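PDB 1YQE: D-aminoacyl-tRNA deacylase from Archaeoglobus fulgidus, which probably hydrolyses D-aminoacyl-tRNAs to free tRNA and D-amino acids, countering the toxicity of mischarged tRNA, with zinc as cofactor. Local coordinates for residues M186-A191 with T209-F214. Sequence-based numbering, arbitrary orientation.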
ATOM      1  N   MET A 186       2.523   3.383 -15.922  1.00 20.12           N
ATOM      2  CA  MET A 186       1.474   2.606 -15.263  1.00 20.52           C
ATOM      3  C   MET A 186       1.398   1.192 -15.829  1.00 19.05           C
ATOM      4  O   MET A 186       0.342   0.559 -15.771  1.00 19.18           O
ATOM      5  CB  MET A 186       0.111   3.275 -15.495  1.00 24.54           C
ATOM      6  CG  MET A 186       0.035   4.748 -15.163  1.00 26.85           C
ATOM      7  SD  MET A 186      -0.213   5.032 -13.421  1.00 35.91           S
ATOM      8  CE  MET A 186      -1.924   4.532 -13.254  1.00 29.25           C
ATOM      9  N   ASP A 187       2.497   0.693 -16.379  1.00 17.06           N
ATOM     10  CA  ASP A 187       2.485  -0.640 -16.969  1.00 15.95           C
ATOM     11  C   ASP A 187       3.467  -1.616 -16.329  1.00 15.30           C
ATOM     12  O   ASP A 187       4.008  -2.501 -16.993  1.00 15.34           O
ATOM     13  CB  ASP A 187       2.739  -0.541 -18.479  1.00 16.51           C
ATOM     14  CG  ASP A 187       4.136  -0.055 -18.802  1.00 18.91           C
ATOM     15  OD1 ASP A 187       4.710   0.668 -17.968  1.00 18.40           O
ATOM     16  OD2 ASP A 187       4.655  -0.382 -19.888  1.00 20.52           O
ATOM     17  N   TRP A 188       3.693  -1.456 -15.030  1.00 15.71           N
ATOM     18  CA  TRP A 188       4.573  -2.360 -14.310  1.00 14.05           C
ATOM     19  C   TRP A 188       3.838  -3.698 -14.236  1.00 14.34           C
ATOM     20  O   TRP A 188       2.607  -3.727 -14.194  1.00 13.24           O
ATOM     21  CB  TRP A 188       4.831  -1.850 -12.887  1.00 13.34           C
ATOM     22  CG  TRP A 188       5.528  -0.529 -12.822  1.00 14.65           C
ATOM     23  CD1 TRP A 188       4.982   0.676 -12.490  1.00 11.57           C
ATOM     24  CD2 TRP A 188       6.911  -0.287 -13.087  1.00 13.77           C
ATOM     25  NE1 TRP A 188       5.940   1.655 -12.526  1.00 12.62           N
ATOM     26  CE2 TRP A 188       7.137   1.091 -12.889  1.00 13.30           C
ATOM     27  CE3 TRP A 188       7.985  -1.102 -13.474  1.00 15.06           C
ATOM     28  CZ2 TRP A 188       8.395   1.677 -13.061  1.00 13.41           C
ATOM     29  CZ3 TRP A 188       9.237  -0.520 -13.649  1.00 15.60           C
ATOM     30  CH2 TRP A 188       9.430   0.858 -13.441  1.00 16.24           C
ATOM     31  N   ASN A 189       4.590  -4.795 -14.236  1.00 13.92           N
ATOM     32  CA  ASN A 189       4.008  -6.132 -14.131  1.00 14.93           C
ATOM     33  C   ASN A 189       3.427  -6.232 -12.720  1.00 14.83           C
ATOM     34  O   ASN A 189       4.092  -5.869 -11.747  1.00 13.98           O
ATOM     35  CB  ASN A 189       5.092  -7.187 -14.351  1.00 17.06           C
ATOM     36  CG  ASN A 189       5.680  -7.129 -15.750  1.00 21.97           C
ATOM     37  OD1 ASN A 189       4.961  -7.277 -16.737  1.00 21.91           O
ATOM     38  ND2 ASN A 189       6.987  -6.904 -15.843  1.00 20.45           N
ATOM     39  N   VAL A 190       2.193  -6.717 -12.611  1.00 14.26           N
ATOM     40  CA  VAL A 190       1.518  -6.807 -11.321  1.00 12.75           C
ATOM     41  C   VAL A 190       1.370  -8.234 -10.807  1.00 13.32           C
ATOM     42  O   VAL A 190       0.931  -9.127 -11.528  1.00 11.98           O
ATOM     43  CB  VAL A 190       0.104  -6.178 -11.387  1.00 13.54           C
ATOM     44  CG1 VAL A 190      -0.523  -6.150  -9.994  1.00 12.86           C
ATOM     45  CG2 VAL A 190       0.177  -4.776 -11.972  1.00 10.87           C
ATOM     46  N   ALA A 191       1.729  -8.441  -9.547  1.00 11.65           N
ATOM     47  CA  ALA A 191       1.611  -9.764  -8.962  1.00 10.45           C
ATOM     48  C   ALA A 191       1.008  -9.730  -7.570  1.00 10.36           C
ATOM     49  O   ALA A 191       0.968  -8.693  -6.916  1.00 10.13           O
ATOM     50  CB  ALA A 191       2.982 -10.420  -8.890  1.00 11.93           C
ATOM     51  N   THR A 209      14.082  -3.366  -7.115  1.00 19.70           N
ATOM     52  CA  THR A 209      14.984  -3.639  -8.233  1.00 21.19           C
ATOM     53  C   THR A 209      14.455  -4.273  -9.515  1.00 20.20           C
ATOM     54  O   THR A 209      15.236  -4.500 -10.442  1.00 21.05           O
ATOM     55  CB  THR A 209      16.151  -4.522  -7.765  1.00 21.09           C
ATOM     56  OG1 THR A 209      15.661  -5.836  -7.466  1.00 20.87           O
ATOM     57  CG2 THR A 209      16.797  -3.932  -6.515  1.00 22.82           C
ATOM     58  N   THR A 210      13.158  -4.560  -9.589  1.00 19.54           N
ATOM     59  CA  THR A 210      12.613  -5.179 -10.792  1.00 17.13           C
ATOM     60  C   THR A 210      11.486  -4.368 -11.436  1.00 17.90           C
ATOM     61  O   THR A 210      11.158  -3.275 -10.987  1.00 16.85           O
ATOM     62  CB  THR A 210      12.095  -6.604 -10.495  1.00 18.83           C
ATOM     63  OG1 THR A 210      10.917  -6.524  -9.685  1.00 18.57           O
ATOM     64  CG2 THR A 210      13.158  -7.420  -9.754  1.00 16.42           C
ATOM     65  N   THR A 211      10.903  -4.915 -12.499  1.00 17.43           N
ATOM     66  CA  THR A 211       9.815  -4.253 -13.206  1.00 18.12           C
ATOM     67  C   THR A 211       8.477  -4.759 -12.660  1.00 16.75           C
ATOM     68  O   THR A 211       7.431  -4.562 -13.271  1.00 15.05           O
ATOM     69  CB  THR A 211       9.874  -4.548 -14.716  1.00 18.04           C
ATOM     70  OG1 THR A 211       9.841  -5.967 -14.924  1.00 19.28           O
ATOM     71  CG2 THR A 211      11.169  -3.981 -15.325  1.00 20.68           C
ATOM     72  N   PHE A 212       8.531  -5.410 -11.503  1.00 16.43           N
ATOM     73  CA  PHE A 212       7.335  -5.956 -10.877  1.00 17.01           C
ATOM     74  C   PHE A 212       6.855  -5.149  -9.686  1.00 15.28           C
ATOM     75  O   PHE A 212       7.648  -4.581  -8.930  1.00 13.54           O
ATOM     76  CB  PHE A 212       7.582  -7.388 -10.395  1.00 18.65           C
ATOM     77  CG  PHE A 212       7.066  -8.445 -11.322  1.00 19.07           C
ATOM     78  CD1 PHE A 212       7.844  -8.907 -12.381  1.00 20.11           C
ATOM     79  CD2 PHE A 212       5.803  -8.998 -11.123  1.00 20.17           C
ATOM     80  CE1 PHE A 212       7.378  -9.909 -13.228  1.00 19.59           C
ATOM     81  CE2 PHE A 212       5.322 -10.003 -11.964  1.00 19.71           C
ATOM     82  CZ  PHE A 212       6.115 -10.461 -13.020  1.00 21.18           C
ATOM     83  N   THR A 213       5.540  -5.111  -9.520  1.00 14.18           N
ATOM     84  CA  THR A 213       4.943  -4.431  -8.390  1.00 11.55           C
ATOM     85  C   THR A 213       3.959  -5.441  -7.829  1.00 11.42           C
ATOM     86  O   THR A 213       3.729  -6.482  -8.438  1.00 10.02           O
ATOM     87  CB  THR A 213       4.194  -3.147  -8.794  1.00 10.98           C
ATOM     88  OG1 THR A 213       3.731  -2.492  -7.608  1.00 13.34           O
ATOM     89  CG2 THR A 213       2.987  -3.462  -9.692  1.00  9.55           C
ATOM     90  N   PHE A 214       3.395  -5.137  -6.667  1.00 13.52           N
ATOM     91  CA  PHE A 214       2.452  -6.038  -6.019  1.00 14.17           C
ATOM     92  C   PHE A 214       1.149  -5.343  -5.691  1.00 13.07           C
ATOM     93  O   PHE A 214       1.092  -4.120  -5.568  1.00 11.89           O
ATOM     94  CB  PHE A 214       3.043  -6.566  -4.707  1.00 12.84           C
ATOM     95  CG  PHE A 214       4.215  -7.485  -4.889  1.00 14.37           C
ATOM     96  CD1 PHE A 214       4.021  -8.852  -5.049  1.00 13.01           C
ATOM     97  CD2 PHE A 214       5.509  -6.981  -4.939  1.00 14.29           C
ATOM     98  CE1 PHE A 214       5.099  -9.710  -5.259  1.00 15.53           C
ATOM     99  CE2 PHE A 214       6.597  -7.824  -5.149  1.00 14.70           C
ATOM    100  CZ  PHE A 214       6.394  -9.194  -5.310  1.00 14.24           C
TER
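Asn189 lays its CB over the centre of the Phe212 ring, 3.5 Å from the centroid and 3° off the ring normal, a CH-pi contact at the start of two parallel strands. At the edge of the same ring sits Ala191 CB, 3.9 Å from Phe212 CD2, while Tyr242 packs edge-to-face and Ile206 and Ile244 add to the surroundings. An alanine in place of Phe212 would probably open a gap beneath Asn189 CB and beside Ala191, and deprive Tyr242 of this edge-to-face partner. The backbones are joined by a parallel ladder: Asn189 N donates to Thr211 O (3.0 Å), Thr213 N to Asn189 O (2.8 Å) and Ala191 N to Thr213 O (3.0 Å). On the opposite face from Phe212, Val190 CG2 meets Thr213 CG2 at 3.8 Å. Thr213 OG1 stands anti to the backbone N (chi1 -176°) and hydrogen-bonds to Pro114 O, while CG2, between the backbone N and the carbonyl carbon, is the branch that meets Val190. This buried part contrasts with the partly exposed entrance to the ladder, where Asn189 and Thr211 lie side by side and ND2 makes only a weak, bent hydrogen bond to OG1 (3.1 Å, 126°). Trp188, buried nearby, turns the edge of its indole to Thr211 O, CE3 being 3.5 Å from that oxygen. Strands 189-194 and 212-218, linked through helix 201-209, form a beta-alpha-beta crossover unit at one border of a four-stranded parallel sheet.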